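Annexin B22 (Schistosoma mansoni, PDB 4MDU) binds acidic phospholipid membranes in a calcium-dependent manner, aggregates liposomes when calcium is present, and takes part in reproduction of the worm and in host-parasite interaction. Local coordinates at residues Ile11-Ile16 and Leu316-Glu321; Glu213-Asp218 and Leu249-Glu254; Asp326-Tyr331 and Lys337-Ala342. All coordinates share one frame; numbering follows the deposited sequence.

Two of the three contacts share the fourth annexin repeat; contact 2 lies in the third. Contact 1 brings the N-terminal loop onto the end of helix 311-320, its centre about 7 Å from the centre of the chain. Contact 2, nested inside the long loop so closed, joins helices 212-224 and 246-260, its centre about 26 Å from that of contact 1 and 31 Å from that of contact 3. Contact 3 follows in series, where helix 324-335 meets helix 339-346. Its centre is about 18 Å from that of contact 1, yet the two touch, Arg319 CD packing on Ile327 CD1 at 3.6 Å. The N-terminal region is thus tied to the repeat whose calcium-site residues border contact 3.

Contact 1 (Ile11-Ile16 and Leu316-Glu321); sequences ITRSLI and LITRSE
Arg13 and Glu321 meet with their side chains crossing at about a right angle, and the touching atoms are not the charged ones: the methylene CG of Arg13 lies 4.0 Å from Glu321 OE2. The arginine bends at chi2 and chi3, which carries its guanidinium past the carboxylate toward the helix end, where Thr318 CB sits at the guanidinium edge, 4.3 Å from Arg13 NH1. The planes of guanidinium and carboxylate stand 54° apart, and no salt bridge joins them. Arg13 NE pairs with Glu142 instead, while Glu321 OE1 accepts from the backbone of Asn68.

Water does the polar bridging. One molecule accepts from Arg13 NH1 and donates to Thr318 O, a carbonyl near the helix C-terminus. Two more donate to Glu321 OE2; of these, one takes the backbone N-H of Arg13 at 2.8 Å from Arg13 N, and the other gives its second hydrogen to Ile11 O. Glutamate suits this place because its chain, extended beyond CG, brings a carboxylate within one water of the loop backbone; CG lies between the backbone N and the carbonyl carbon, chi1 54°. Arginine suits the opposite position, being long enough to reach several acceptors. Arg13 NH1 lies 4.7 Å from Arg319 NH2; Arg319 has its own acidic partner, Asp323.

Just beyond, Ser14 OG accepts from Ile16 N in an ST turn at the start of the 3-10 segment that begins at Leu15. On its other flanks helix 311-320 packs against helices 290-301, 324-335 and 349-358, with Leu316 reaching all three.

Contact 2 (Glu213-Asp218 and Leu249-Glu254); sequences ELAEAD and LYLTSE
Ala215 and Thr252 mark the tight point of this helix pair, their CA atoms just 4.6 Å apart. The methyl of Ala215 points at the other helix, and its CB meets Thr252 OG1 at 3.7 Å. Alanine is well suited here, since its small side chain allows the axes of segments 213-218 and 249-254 to approach to 8.6 Å. Leu251 closes in beside it: with CG anti to its backbone N (chi1 178°), the branch reaches the same methyl, Leu251 CD2 lying 3.8 Å from Ala215 CB. The beta-branched Thr252 uses its two branches differently. Its methyl CG2 lies near Asp218 CB at 4.2 Å, while its hydroxyl is turned back beside the backbone and bonds to Gln248 O of its own helix.

Toward Asp218 the join is looser and polar. No direct hydrogen bond links the Thr252 hydroxyl to the carboxylate; a water joins them, donating to Thr252 OG1 at 2.6 Å and to Asp218 OD2 at 2.6 Å. The same OD2 also forms a salt bridge with Arg244, which probably stabilises the charged form of Asp218.

The axes of the two segments cross at -57°, and Ile255 and Gln248 continue the packing on Ala215. Such obliquely crossed helices within one repeat are characteristic of the annexin fold, in which each repeat is a right-handed superhelix of five helices.

Contact 3 (Asp326-Tyr331 and Lys337-Ala342); sequences DIMDAY and KSLLNA
Met328 CG lies 3.7 Å from Leu339 CD2, the two side chains crossing at about a right angle, while the preceding Ile327 turns its apolar end to Ile294 and Leu298 of helix 290-301. Beyond the touching point the methionine chain bends at chi3, carrying CE away from it. The methionine backbone takes part as well: a water donates to Met328 O at 2.6 Å and accepts from Leu339 N, a backbone N-H in the first turn of helix 339-346. Ser338 is the N-cap of that helix, and serine suits the place because its short hydroxyl side chain can take up an N-H of the first turn: OG accepts from Asn341 N at 2.7 Å with an N-H...O angle of 157°.

This meeting of helix 324-335 with the start of helix 339-346 belongs to the fourth annexin repeat, near residues of its calcium sites: Tyr331 touches Met302, and the side chain of Ala342 lies about 6 Å from that of Asp346.

Asp329, exposed, forms a salt bridge with Arg27. Tyr331, with CG anti to the backbone N (chi1 -170°), swings its ring across to the second segment. The branched Leu339, whose CD2 serves Met328, sets its other methyl, CD1, over one face of the ring in a CH-pi contact, 4.0 Å from the centroid and 20° off the normal. At the ring edge, in its plane, Lys337 O approaches Tyr331 CD1 to 3.2 Å. The phenol end of the tyrosine reaches Ala342, whose small CB accommodates OH at 3.5 Å, while that hydroxyl is hydrogen-bonded to His299.

Contact 1 (Ile11-Ile16 and Leu316-Glu321)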
loop_
_atom_site.group_PDB
_atom_site.type_symbol
_atom_site.label_atom_id
_atom_site.label_comp_id
_atom_site.label_asym_id
_atom_site.label_seq_id
_atom_site.Cartn_x
_atom_site.Cartn_y
_atom_site.Cartn_z
ATOM N N ILE B 11 14.872 -21.539 -22.811
ATOM C CA ILE B 11 14.136 -21.123 -24.001
ATOM C C ILE B 11 12.831 -20.406 -23.690
ATOM O O ILE B 11 12.412 -19.515 -24.440
ATOM C CB ILE B 11 13.838 -22.302 -24.951
ATOM C CG1 ILE B 11 15.138 -22.921 -25.471
ATOM C CG2 ILE B 11 12.998 -21.831 -26.123
ATOM C CD1 ILE B 11 15.828 -23.845 -24.487
ATOM N N THR B 12 12.190 -20.783 -22.591
ATOM C CA THR B 12 10.930 -20.151 -22.214
ATOM C C THR B 12 10.816 -19.876 -20.722
ATOM O O THR B 12 11.620 -20.346 -19.919
ATOM C CB THR B 12 9.722 -21.013 -22.613
ATOM O OG1 THR B 12 9.691 -22.202 -21.808
ATOM C CG2 THR B 12 9.790 -21.391 -24.079
ATOM N N ARG B 13 9.804 -19.095 -20.367
ATOM C CA ARG B 13 9.356 -19.019 -18.989
ATOM C C ARG B 13 8.796 -20.395 -18.686
ATOM O O ARG B 13 8.441 -21.142 -19.596
ATOM C CB ARG B 13 8.256 -17.971 -18.845
ATOM C CG ARG B 13 8.715 -16.532 -19.097
ATOM C CD ARG B 13 9.653 -16.069 -18.005
ATOM N NE ARG B 13 9.094 -16.326 -16.675
ATOM C CZ ARG B 13 8.609 -15.386 -15.865
ATOM N NH1 ARG B 13 8.597 -14.105 -16.250
ATOM N NH2 ARG B 13 8.130 -15.721 -14.671
ATOM N N SER B 14 8.700 -20.734 -17.414
ATOM C CA SER B 14 8.294 -22.080 -17.049
ATOM C C SER B 14 6.865 -22.366 -17.516
ATOM O O SER B 14 5.998 -21.502 -17.398
ATOM C CB SER B 14 8.404 -22.265 -15.539
ATOM O OG SER B 14 7.319 -23.057 -15.084
ATOM N N LEU B 15 6.615 -23.581 -18.013
ATOM C CA LEU B 15 5.290 -23.953 -18.525
ATOM C C LEU B 15 4.196 -23.900 -17.467
ATOM O O LEU B 15 3.001 -23.886 -17.782
ATOM C CB LEU B 15 5.305 -25.343 -19.157
ATOM C CG LEU B 15 4.952 -25.361 -20.639
ATOM C CD1 LEU B 15 6.080 -24.692 -21.417
ATOM C CD2 LEU B 15 4.740 -26.792 -21.111
ATOM N N ILE B 16 4.600 -23.873 -16.207
ATOM C CA ILE B 16 3.625 -23.794 -15.142
ATOM C C ILE B 16 2.746 -22.527 -15.244
ATOM O O ILE B 16 1.618 -22.513 -14.743
ATOM C CB ILE B 16 4.311 -23.869 -13.780
ATOM C CG1 ILE B 16 3.316 -24.332 -12.721
ATOM C CG2 ILE B 16 4.930 -22.524 -13.430
ATOM C CD1 ILE B 16 3.957 -25.124 -11.611
ATOM N N LEU B 316 4.947 -5.359 -19.209
ATOM C CA LEU B 316 4.812 -5.570 -20.652
ATOM C C LEU B 316 5.876 -6.526 -21.208
ATOM O O LEU B 316 5.565 -7.484 -21.920
ATOM C CB LEU B 316 4.884 -4.221 -21.369
ATOM C CG LEU B 316 3.533 -3.598 -21.753
ATOM C CD1 LEU B 316 2.378 -4.202 -20.945
ATOM C CD2 LEU B 316 3.571 -2.080 -21.648
ATOM N N ILE B 317 7.135 -6.243 -20.901
ATOM C CA ILE B 317 8.241 -7.088 -21.337
ATOM C C ILE B 317 8.018 -8.541 -20.910
ATOM O O ILE B 317 8.080 -9.461 -21.732
ATOM C CB ILE B 317 9.582 -6.564 -20.758
ATOM C CG1 ILE B 317 9.886 -5.181 -21.370
ATOM C CG2 ILE B 317 10.727 -7.561 -20.990
ATOM C CD1 ILE B 317 11.015 -4.447 -20.704
ATOM N N THR B 318 7.713 -8.738 -19.635
ATOM C CA THR B 318 7.599 -10.092 -19.098
ATOM C C THR B 318 6.330 -10.810 -19.575
ATOM O O THR B 318 6.392 -11.973 -19.993
ATOM C CB THR B 318 7.709 -10.132 -17.543
ATOM O OG1 THR B 318 6.798 -9.184 -16.966
ATOM C CG2 THR B 318 9.115 -9.775 -17.107
ATOM N N ARG B 319 5.188 -10.128 -19.523
ATOM C CA ARG B 319 3.923 -10.788 -19.867
ATOM C C ARG B 319 3.810 -11.075 -21.353
ATOM O O ARG B 319 3.031 -11.926 -21.785
ATOM C CB ARG B 319 2.738 -9.960 -19.400
ATOM C CG ARG B 319 2.606 -9.982 -17.903
ATOM C CD ARG B 319 2.326 -11.425 -17.491
ATOM N NE ARG B 319 3.270 -11.837 -16.493
ATOM C CZ ARG B 319 3.270 -13.007 -15.870
ATOM N NH1 ARG B 319 2.369 -13.953 -16.136
ATOM N NH2 ARG B 319 4.195 -13.211 -14.962
ATOM N N SER B 320 4.615 -10.365 -22.129
ATOM C CA SER B 320 4.514 -10.430 -23.575
ATOM C C SER B 320 4.672 -11.855 -24.090
ATOM O O SER B 320 3.989 -12.261 -25.030
ATOM C CB SER B 320 5.542 -9.500 -24.225
ATOM O OG SER B 320 6.864 -9.906 -23.946
ATOM N N GLU B 321 5.579 -12.611 -23.483
ATOM C CA GLU B 321 5.822 -13.958 -23.958
ATOM C C GLU B 321 5.041 -14.987 -23.150
ATOM O O GLU B 321 5.232 -16.179 -23.332
ATOM C CB GLU B 321 7.328 -14.295 -24.032
ATOM C CG GLU B 321 8.127 -14.089 -22.758
ATOM C CD GLU B 321 9.623 -14.357 -22.964
ATOM O OE1 GLU B 321 10.337 -13.443 -23.442
ATOM O OE2 GLU B 321 10.081 -15.486 -22.663
HETATM O O HOH W 1 12.148 -16.570 -23.580
HETATM O O HOH W 2 8.768 -13.230 -18.996
HETATM O O HOH W 3 8.455 -17.660 -22.373
#

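Contact 2 (Glu213-Asp218 and Leu249-Glu254)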
loop_
_atom_site.group_PDB
_atom_site.type_symbol
_atom_site.label_atom_id
_atom_site.label_comp_id
_atom_site.label_asym_id
_atom_site.label_seq_id
_atom_site.Cartn_x
_atom_site.Cartn_y
_atom_site.Cartn_z
ATOM N N GLU B 213 -8.240 -34.402 -3.035
ATOM C CA GLU B 213 -8.135 -34.723 -1.620
ATOM C C GLU B 213 -7.280 -33.681 -0.881
ATOM O O GLU B 213 -7.600 -33.258 0.233
ATOM C CB GLU B 213 -7.572 -36.147 -1.469
ATOM C CG GLU B 213 -7.342 -36.607 -0.050
ATOM C CD GLU B 213 -6.602 -37.941 0.010
ATOM O OE1 GLU B 213 -6.550 -38.658 -1.015
ATOM O OE2 GLU B 213 -6.061 -38.265 1.087
ATOM N N LEU B 214 -6.195 -33.254 -1.514
ATOM C CA LEU B 214 -5.361 -32.187 -0.959
ATOM C C LEU B 214 -6.125 -30.862 -0.869
ATOM O O LEU B 214 -6.007 -30.130 0.116
ATOM C CB LEU B 214 -4.096 -32.011 -1.810
ATOM C CG LEU B 214 -3.231 -30.798 -1.474
ATOM C CD1 LEU B 214 -2.822 -30.819 0.003
ATOM C CD2 LEU B 214 -2.003 -30.772 -2.383
ATOM N N ALA B 215 -6.899 -30.552 -1.904
ATOM C CA ALA B 215 -7.679 -29.307 -1.922
ATOM C C ALA B 215 -8.698 -29.283 -0.787
ATOM O O ALA B 215 -8.857 -28.270 -0.109
ATOM C CB ALA B 215 -8.371 -29.132 -3.258
ATOM N N GLU B 216 -9.377 -30.409 -0.563
ATOM C CA GLU B 216 -10.354 -30.485 0.521
ATOM C C GLU B 216 -9.686 -30.241 1.870
ATOM O O GLU B 216 -10.165 -29.453 2.689
ATOM C CB GLU B 216 -11.056 -31.845 0.539
ATOM C CG GLU B 216 -11.867 -32.161 -0.693
ATOM C CD GLU B 216 -12.635 -33.461 -0.547
ATOM O OE1 GLU B 216 -12.030 -34.545 -0.711
ATOM O OE2 GLU B 216 -13.848 -33.393 -0.260
ATOM N N ALA B 217 -8.579 -30.935 2.097
ATOM C CA ALA B 217 -7.821 -30.772 3.328
ATOM C C ALA B 217 -7.294 -29.345 3.459
ATOM O O ALA B 217 -7.310 -28.756 4.545
ATOM C CB ALA B 217 -6.676 -31.767 3.370
ATOM N N ASP B 218 -6.821 -28.778 2.357
ATOM C CA ASP B 218 -6.370 -27.399 2.414
ATOM C C ASP B 218 -7.549 -26.502 2.718
ATOM O O ASP B 218 -7.455 -25.626 3.568
ATOM C CB ASP B 218 -5.668 -26.973 1.132
ATOM C CG ASP B 218 -4.250 -27.485 1.065
ATOM O OD1 ASP B 218 -3.677 -27.782 2.135
ATOM O OD2 ASP B 218 -3.715 -27.598 -0.054
ATOM N N LEU B 249 -4.573 -24.368 -6.651
ATOM C CA LEU B 249 -5.201 -23.251 -5.939
ATOM C C LEU B 249 -6.598 -23.014 -6.467
ATOM O O LEU B 249 -7.540 -22.763 -5.714
ATOM C CB LEU B 249 -4.400 -21.967 -6.116
ATOM C CG LEU B 249 -3.591 -21.541 -4.913
ATOM C CD1 LEU B 249 -2.914 -20.214 -5.185
ATOM C CD2 LEU B 249 -4.506 -21.457 -3.719
ATOM N N TYR B 250 -6.721 -23.076 -7.781
ATOM C CA TYR B 250 -8.015 -22.917 -8.397
ATOM C C TYR B 250 -8.987 -23.965 -7.862
ATOM O O TYR B 250 -10.047 -23.634 -7.315
ATOM C CB TYR B 250 -7.908 -23.023 -9.904
ATOM C CG TYR B 250 -9.252 -22.845 -10.535
ATOM C CD1 TYR B 250 -9.849 -21.592 -10.584
ATOM C CD2 TYR B 250 -9.948 -23.923 -11.041
ATOM C CE1 TYR B 250 -11.097 -21.411 -11.150
ATOM C CE2 TYR B 250 -11.199 -23.756 -11.610
ATOM C CZ TYR B 250 -11.768 -22.497 -11.663
ATOM O OH TYR B 250 -13.014 -22.325 -12.229
ATOM N N LEU B 251 -8.624 -25.232 -8.009
ATOM C CA LEU B 251 -9.435 -26.296 -7.427
ATOM C C LEU B 251 -9.763 -25.989 -5.969
ATOM O O LEU B 251 -10.908 -26.142 -5.541
ATOM C CB LEU B 251 -8.733 -27.642 -7.524
ATOM C CG LEU B 251 -9.502 -28.806 -6.895
ATOM C CD1 LEU B 251 -10.838 -29.006 -7.619
ATOM C CD2 LEU B 251 -8.652 -30.086 -6.910
ATOM N N THR B 252 -8.764 -25.529 -5.217
ATOM C CA THR B 252 -8.944 -25.257 -3.794
ATOM C C THR B 252 -9.964 -24.158 -3.611
ATOM O O THR B 252 -10.796 -24.183 -2.692
ATOM C CB THR B 252 -7.612 -24.852 -3.105
ATOM O OG1 THR B 252 -6.657 -25.897 -3.285
ATOM C CG2 THR B 252 -7.811 -24.659 -1.622
ATOM N N SER B 253 -9.909 -23.189 -4.505
ATOM C CA SER B 253 -10.854 -22.103 -4.442
ATOM C C SER B 253 -12.277 -22.630 -4.660
ATOM O O SER B 253 -13.176 -22.299 -3.897
ATOM C CB SER B 253 -10.497 -21.016 -5.457
ATOM O OG SER B 253 -11.438 -19.969 -5.392
ATOM N N GLU B 254 -12.476 -23.454 -5.686
ATOM C CA GLU B 254 -13.812 -23.994 -5.973
ATOM C C GLU B 254 -14.354 -24.789 -4.794
ATOM O O GLU B 254 -15.488 -24.575 -4.340
ATOM C CB GLU B 254 -13.803 -24.883 -7.216
ATOM C CG GLU B 254 -13.355 -24.186 -8.498
ATOM C CD GLU B 254 -14.409 -23.250 -9.065
ATOM O OE1 GLU B 254 -15.258 -23.712 -9.863
ATOM O OE2 GLU B 254 -14.384 -22.049 -8.720
HETATM O O HOH W 4 -4.932 -27.598 -2.372
#

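Contact 3 (Asp326-Tyr331 and Lys337-Ala342)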
loop_
_atom_site.group_PDB
_atom_site.type_symbol
_atom_site.label_atom_id
_atom_site.label_comp_id
_atom_site.label_asym_id
_atom_site.label_seq_id
_atom_site.Cartn_x
_atom_site.Cartn_y
_atom_site.Cartn_z
ATOM N N ASP B 326 -4.184 -12.028 -23.328
ATOM C CA ASP B 326 -5.327 -12.268 -22.468
ATOM C C ASP B 326 -5.486 -11.134 -21.481
ATOM O O ASP B 326 -6.601 -10.776 -21.095
ATOM C CB ASP B 326 -5.196 -13.615 -21.744
ATOM C CG ASP B 326 -5.351 -14.788 -22.691
ATOM O OD1 ASP B 326 -4.536 -15.730 -22.635
ATOM O OD2 ASP B 326 -6.282 -14.753 -23.518
ATOM N N ILE B 327 -4.358 -10.569 -21.072
ATOM C CA ILE B 327 -4.367 -9.428 -20.175
ATOM C C ILE B 327 -4.923 -8.194 -20.895
ATOM O O ILE B 327 -5.608 -7.365 -20.297
ATOM C CB ILE B 327 -2.937 -9.138 -19.669
ATOM C CG1 ILE B 327 -2.461 -10.267 -18.743
ATOM C CG2 ILE B 327 -2.857 -7.774 -18.989
ATOM C CD1 ILE B 327 -0.948 -10.318 -18.574
ATOM N N MET B 328 -4.615 -8.072 -22.180
ATOM C CA MET B 328 -5.136 -6.960 -22.973
ATOM C C MET B 328 -6.665 -7.028 -23.082
ATOM O O MET B 328 -7.348 -6.022 -22.892
ATOM C CB MET B 328 -4.480 -6.926 -24.354
ATOM C CG MET B 328 -3.065 -6.344 -24.328
ATOM S SD MET B 328 -2.109 -6.735 -25.808
ATOM C CE MET B 328 -3.194 -6.164 -27.102
ATOM N N ASP B 329 -7.202 -8.214 -23.352
ATOM C CA ASP B 329 -8.658 -8.361 -23.423
ATOM C C ASP B 329 -9.308 -7.966 -22.108
ATOM O O ASP B 329 -10.265 -7.187 -22.088
ATOM C CB ASP B 329 -9.047 -9.782 -23.789
ATOM C CG ASP B 329 -8.579 -10.169 -25.175
ATOM O OD1 ASP B 329 -8.115 -9.286 -25.920
ATOM O OD2 ASP B 329 -8.673 -11.360 -25.522
ATOM N N ALA B 330 -8.777 -8.492 -21.006
ATOM C CA ALA B 330 -9.291 -8.155 -19.683
ATOM C C ALA B 330 -9.202 -6.651 -19.431
ATOM O O ALA B 330 -10.121 -6.046 -18.888
ATOM C CB ALA B 330 -8.545 -8.916 -18.607
ATOM N N TYR B 331 -8.089 -6.049 -19.823
ATOM C CA TYR B 331 -7.929 -4.633 -19.596
ATOM C C TYR B 331 -9.074 -3.810 -20.214
ATOM O O TYR B 331 -9.644 -2.939 -19.566
ATOM C CB TYR B 331 -6.589 -4.134 -20.112
ATOM C CG TYR B 331 -6.343 -2.724 -19.653
ATOM C CD1 TYR B 331 -6.967 -1.649 -20.289
ATOM C CD2 TYR B 331 -5.510 -2.458 -18.574
ATOM C CE1 TYR B 331 -6.757 -0.349 -19.866
ATOM C CE2 TYR B 331 -5.287 -1.158 -18.145
ATOM C CZ TYR B 331 -5.928 -0.109 -18.793
ATOM O OH TYR B 331 -5.727 1.171 -18.368
ATOM N N LYS B 337 -11.357 0.884 -22.233
ATOM C CA LYS B 337 -10.367 1.472 -23.127
ATOM C C LYS B 337 -9.241 0.452 -23.337
ATOM O O LYS B 337 -8.879 -0.265 -22.410
ATOM C CB LYS B 337 -9.825 2.748 -22.492
ATOM C CG LYS B 337 -8.533 3.271 -23.072
ATOM C CD LYS B 337 -8.210 4.608 -22.434
ATOM C CE LYS B 337 -7.021 5.290 -23.082
ATOM N NZ LYS B 337 -6.830 6.671 -22.529
ATOM N N SER B 338 -8.717 0.362 -24.556
ATOM C CA SER B 338 -7.641 -0.570 -24.855
ATOM C C SER B 338 -6.395 -0.275 -24.020
ATOM O O SER B 338 -6.111 0.884 -23.695
ATOM C CB SER B 338 -7.271 -0.510 -26.336
ATOM O OG SER B 338 -6.511 0.660 -26.617
ATOM N N LEU B 339 -5.652 -1.329 -23.688
ATOM C CA LEU B 339 -4.370 -1.180 -23.009
ATOM C C LEU B 339 -3.413 -0.411 -23.920
ATOM O O LEU B 339 -2.652 0.457 -23.468
ATOM C CB LEU B 339 -3.772 -2.551 -22.681
ATOM C CG LEU B 339 -2.381 -2.517 -22.030
ATOM C CD1 LEU B 339 -2.413 -1.762 -20.689
ATOM C CD2 LEU B 339 -1.853 -3.945 -21.813
ATOM N N LEU B 340 -3.437 -0.764 -25.202
ATOM C CA LEU B 340 -2.730 -0.008 -26.225
ATOM C C LEU B 340 -2.963 1.497 -26.051
ATOM O O LEU B 340 -2.008 2.264 -25.905
ATOM C CB LEU B 340 -3.183 -0.438 -27.619
ATOM C CG LEU B 340 -2.447 0.296 -28.744
ATOM C CD1 LEU B 340 -0.979 -0.070 -28.751
ATOM C CD2 LEU B 340 -3.078 -0.011 -30.098
ATOM N N ASN B 341 -4.224 1.928 -26.056
ATOM C CA ASN B 341 -4.490 3.364 -25.973
ATOM C C ASN B 341 -4.115 3.953 -24.617
ATOM O O ASN B 341 -3.720 5.110 -24.542
ATOM C CB ASN B 341 -5.949 3.715 -26.320
ATOM C CG ASN B 341 -6.242 3.610 -27.810
ATOM O OD1 ASN B 341 -5.383 3.877 -28.659
ATOM N ND2 ASN B 341 -7.464 3.214 -28.134
ATOM N N ALA B 342 -4.248 3.176 -23.539
ATOM C CA ALA B 342 -3.872 3.703 -22.221
ATOM C C ALA B 342 -2.365 3.927 -22.197
ATOM O O ALA B 342 -1.871 4.913 -21.654
ATOM C CB ALA B 342 -4.285 2.763 -21.118
HETATM O O HOH W 5 -6.700 -3.900 -24.337
#